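Local atomic coordinates of proline dehydrogenase (Deinococcus radiodurans, PDB entry 4H6Q), a protein that uses FAD to oxidise L-proline to (S)-1-pyrroline-5-carboxylate, passing the electrons to a quinone in the first step of proline breakdown to glutamate. Residues L101-Q106 and V146-Q150. Coordinates in Å, arbitrary orientation, origin at the centre of the assembly. Residues are numbered along the deposited sequence.
Sequences LSSVGQ and VTLEQ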
ATOM      1  N   LEU A 101       4.529   5.141  -7.642  1.00 11.73           N
ATOM      2  CA  LEU A 101       5.590   5.901  -8.290  1.00 11.79           C
ATOM      3  C   LEU A 101       5.114   6.639  -9.578  1.00 11.21           C
ATOM      4  O   LEU A 101       5.737   7.607 -10.025  1.00 12.48           O
ATOM      5  CB  LEU A 101       6.818   5.031  -8.561  1.00 12.10           C
ATOM      6  CG  LEU A 101       7.593   4.675  -7.256  1.00 11.92           C
ATOM      7  CD1 LEU A 101       8.541   3.523  -7.488  1.00 14.21           C
ATOM      8  CD2 LEU A 101       8.317   5.885  -6.669  1.00 13.74           C
ATOM      9  N   SER A 102       4.007   6.177 -10.192  1.00 11.49           N
ATOM     10  CA  SER A 102       3.440   6.923 -11.317  1.00 13.05           C
ATOM     11  C   SER A 102       2.862   8.281 -10.899  1.00 12.93           C
ATOM     12  O   SER A 102       2.606   9.132 -11.763  1.00 14.99           O
ATOM     13  CB  SER A 102       2.329   6.117 -11.990  1.00 13.66           C
ATOM     14  OG  SER A 102       1.135   6.196 -11.228  1.00 13.70           O
ATOM     15  N   SER A 103       2.666   8.526  -9.602  1.00 11.74           N
ATOM     16  CA  SER A 103       2.232   9.846  -9.143  1.00 12.28           C
ATOM     17  C   SER A 103       3.376  10.813  -8.993  1.00 12.32           C
ATOM     18  O   SER A 103       3.143  12.032  -8.928  1.00 12.88           O
ATOM     19  CB  SER A 103       1.470   9.799  -7.832  1.00 12.99           C
ATOM     20  OG  SER A 103       2.308   9.443  -6.741  1.00 12.20           O
ATOM     21  N   VAL A 104       4.629  10.312  -9.004  1.00 11.15           N
ATOM     22  CA  VAL A 104       5.760  11.198  -8.735  1.00 11.84           C
ATOM     23  C   VAL A 104       6.828  11.152  -9.825  1.00 12.50           C
ATOM     24  O   VAL A 104       7.953  11.620  -9.639  1.00 14.44           O
ATOM     25  CB  VAL A 104       6.347  10.948  -7.327  1.00 12.09           C
ATOM     26  CG1 VAL A 104       5.331  11.359  -6.281  1.00 12.34           C
ATOM     27  CG2 VAL A 104       6.816   9.500  -7.125  1.00 11.87           C
ATOM     28  N   GLY A 105       6.447  10.615 -10.996  1.00 13.13           N
ATOM     29  CA  GLY A 105       7.271  10.781 -12.180  1.00 14.50           C
ATOM     30  C   GLY A 105       8.017   9.592 -12.726  1.00 14.55           C
ATOM     31  O   GLY A 105       8.853   9.765 -13.607  1.00 15.85           O
ATOM     32  N   GLN A 106       7.735   8.386 -12.224  1.00 13.10           N
ATOM     33  CA  GLN A 106       8.375   7.196 -12.743  1.00 14.74           C
ATOM     34  C   GLN A 106       8.270   7.072 -14.246  1.00 17.15           C
ATOM     35  O   GLN A 106       7.185   7.116 -14.788  1.00 21.53           O
ATOM     36  CB  GLN A 106       7.743   5.970 -12.078  1.00 13.71           C
ATOM     37  CG  GLN A 106       8.454   4.650 -12.444  1.00 15.09           C
ATOM     38  CD  GLN A 106       7.741   3.477 -11.860  1.00 14.06           C
ATOM     39  OE1 GLN A 106       6.574   3.200 -12.205  1.00 15.73           O
ATOM     40  NE2 GLN A 106       8.392   2.773 -10.944  1.00 13.81           N
ATOM     41  N   VAL A 146      10.707  -1.868 -13.466  1.00 15.19           N
ATOM     42  CA  VAL A 146      11.290  -0.619 -13.006  1.00 15.95           C
ATOM     43  C   VAL A 146      11.028  -0.383 -11.512  1.00 13.15           C
ATOM     44  O   VAL A 146      11.914   0.075 -10.786  1.00 14.57           O
ATOM     45  CB  VAL A 146      10.832   0.631 -13.850  1.00 17.51           C
ATOM     46  CG1 VAL A 146       9.316   0.889 -13.806  1.00 19.53           C
ATOM     47  CG2 VAL A 146      11.560   1.874 -13.393  1.00 18.85           C
ATOM     48  N   THR A 147       9.841  -0.724 -11.023  1.00 12.76           N
ATOM     49  CA  THR A 147       9.585  -0.554  -9.583  1.00 12.05           C
ATOM     50  C   THR A 147      10.508  -1.450  -8.752  1.00 12.81           C
ATOM     51  O   THR A 147      11.035  -0.999  -7.731  1.00 12.18           O
ATOM     52  CB  THR A 147       8.119  -0.841  -9.241  1.00 11.98           C
ATOM     53  OG1 THR A 147       7.305   0.084  -9.978  1.00 13.04           O
ATOM     54  CG2 THR A 147       7.811  -0.700  -7.753  1.00 12.93           C
ATOM     55  N   LEU A 148      10.726  -2.696  -9.154  1.00 12.74           N
ATOM     56  CA  LEU A 148      11.626  -3.582  -8.398  1.00 12.54           C
ATOM     57  C   LEU A 148      13.105  -3.169  -8.479  1.00 13.40           C
ATOM     58  O   LEU A 148      13.851  -3.303  -7.488  1.00 13.32           O
ATOM     59  CB  LEU A 148      11.446  -5.058  -8.800  1.00 13.49           C
ATOM     60  CG  LEU A 148      10.065  -5.634  -8.447  1.00 16.04           C
ATOM     61  CD1 LEU A 148      10.001  -7.112  -8.848  1.00 18.40           C
ATOM     62  CD2 LEU A 148       9.645  -5.452  -6.975  1.00 16.72           C
ATOM     63  N   GLU A 149      13.533  -2.637  -9.624  1.00 13.57           N
ATOM     64  CA  GLU A 149      14.864  -2.066  -9.762  1.00 14.93           C
ATOM     65  C   GLU A 149      15.038  -0.859  -8.840  1.00 13.50           C
ATOM     66  O   GLU A 149      16.037  -0.728  -8.102  1.00 14.50           O
ATOM     67  CB  GLU A 149      15.126  -1.646 -11.199  1.00 17.01           C
ATOM     68  N   GLN A 150      14.056   0.045  -8.865  1.00 14.38           N
ATOM     69  CA  GLN A 150      14.120   1.245  -8.039  1.00 13.99           C
ATOM     70  C   GLN A 150      14.026   0.892  -6.550  1.00 12.11           C
ATOM     71  O   GLN A 150      14.740   1.482  -5.711  1.00 12.51           O
ATOM     72  CB  GLN A 150      13.060   2.244  -8.454  1.00 14.60           C
ATOM     73  CG  GLN A 150      13.284   2.811  -9.850  1.00 14.16           C
ATOM     74  CD  GLN A 150      12.196   3.753 -10.336  1.00 15.11           C
ATOM     75  OE1 GLN A 150      11.034   3.635  -9.976  1.00 15.27           O
ATOM     76  NE2 GLN A 150      12.594   4.715 -11.172  1.00 17.84           N
TER
HETATM   77  O   HOH W   1       4.792   2.254 -10.246  1.00 15.62           O
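Start at Val146, in the first turn of helix 144-158: its CG1 lies 3.5 Å from NE2 of Gln106, whose chi1 and chi2, both t, extend the side chain so that its amide reaches the helix. At the next residue, Thr147 OG1 accepts a hydrogen bond from Gln106 NE2 (3.1 Å) while also hydrogen-bonding to the carbonyl O of Arg143, just before the helix begins. A water lies 2.8 Å from Gln106 OE1, to which it donates, and makes a weak bond to Thr147 OG1 at 3.3 Å; Arg143 NH1 is a second donor to OE1. Thr147 CG2 meets Leu101 CD1 at 4.3 Å, and the Thr147 side chain also touches Met138, which binds FAD. In the beta8-alpha8 barrel, this joins the loop leaving strand 96-99, just past the substrate-binding Lys100, to the helix that follows the next barrel strand, 133-136. Leu148 and Glu149 are out of reach of 101-106, so the next partner is Gln150. Its OE1 takes the second NE2 hydrogen of Gln106, in a bond 2.9 Å long and nearly straight at 172°, and sits 3.5 Å from Leu101 CD1; Leu117 and Ala120 of helix 115-129 touch Gln150 and Leu101, respectively.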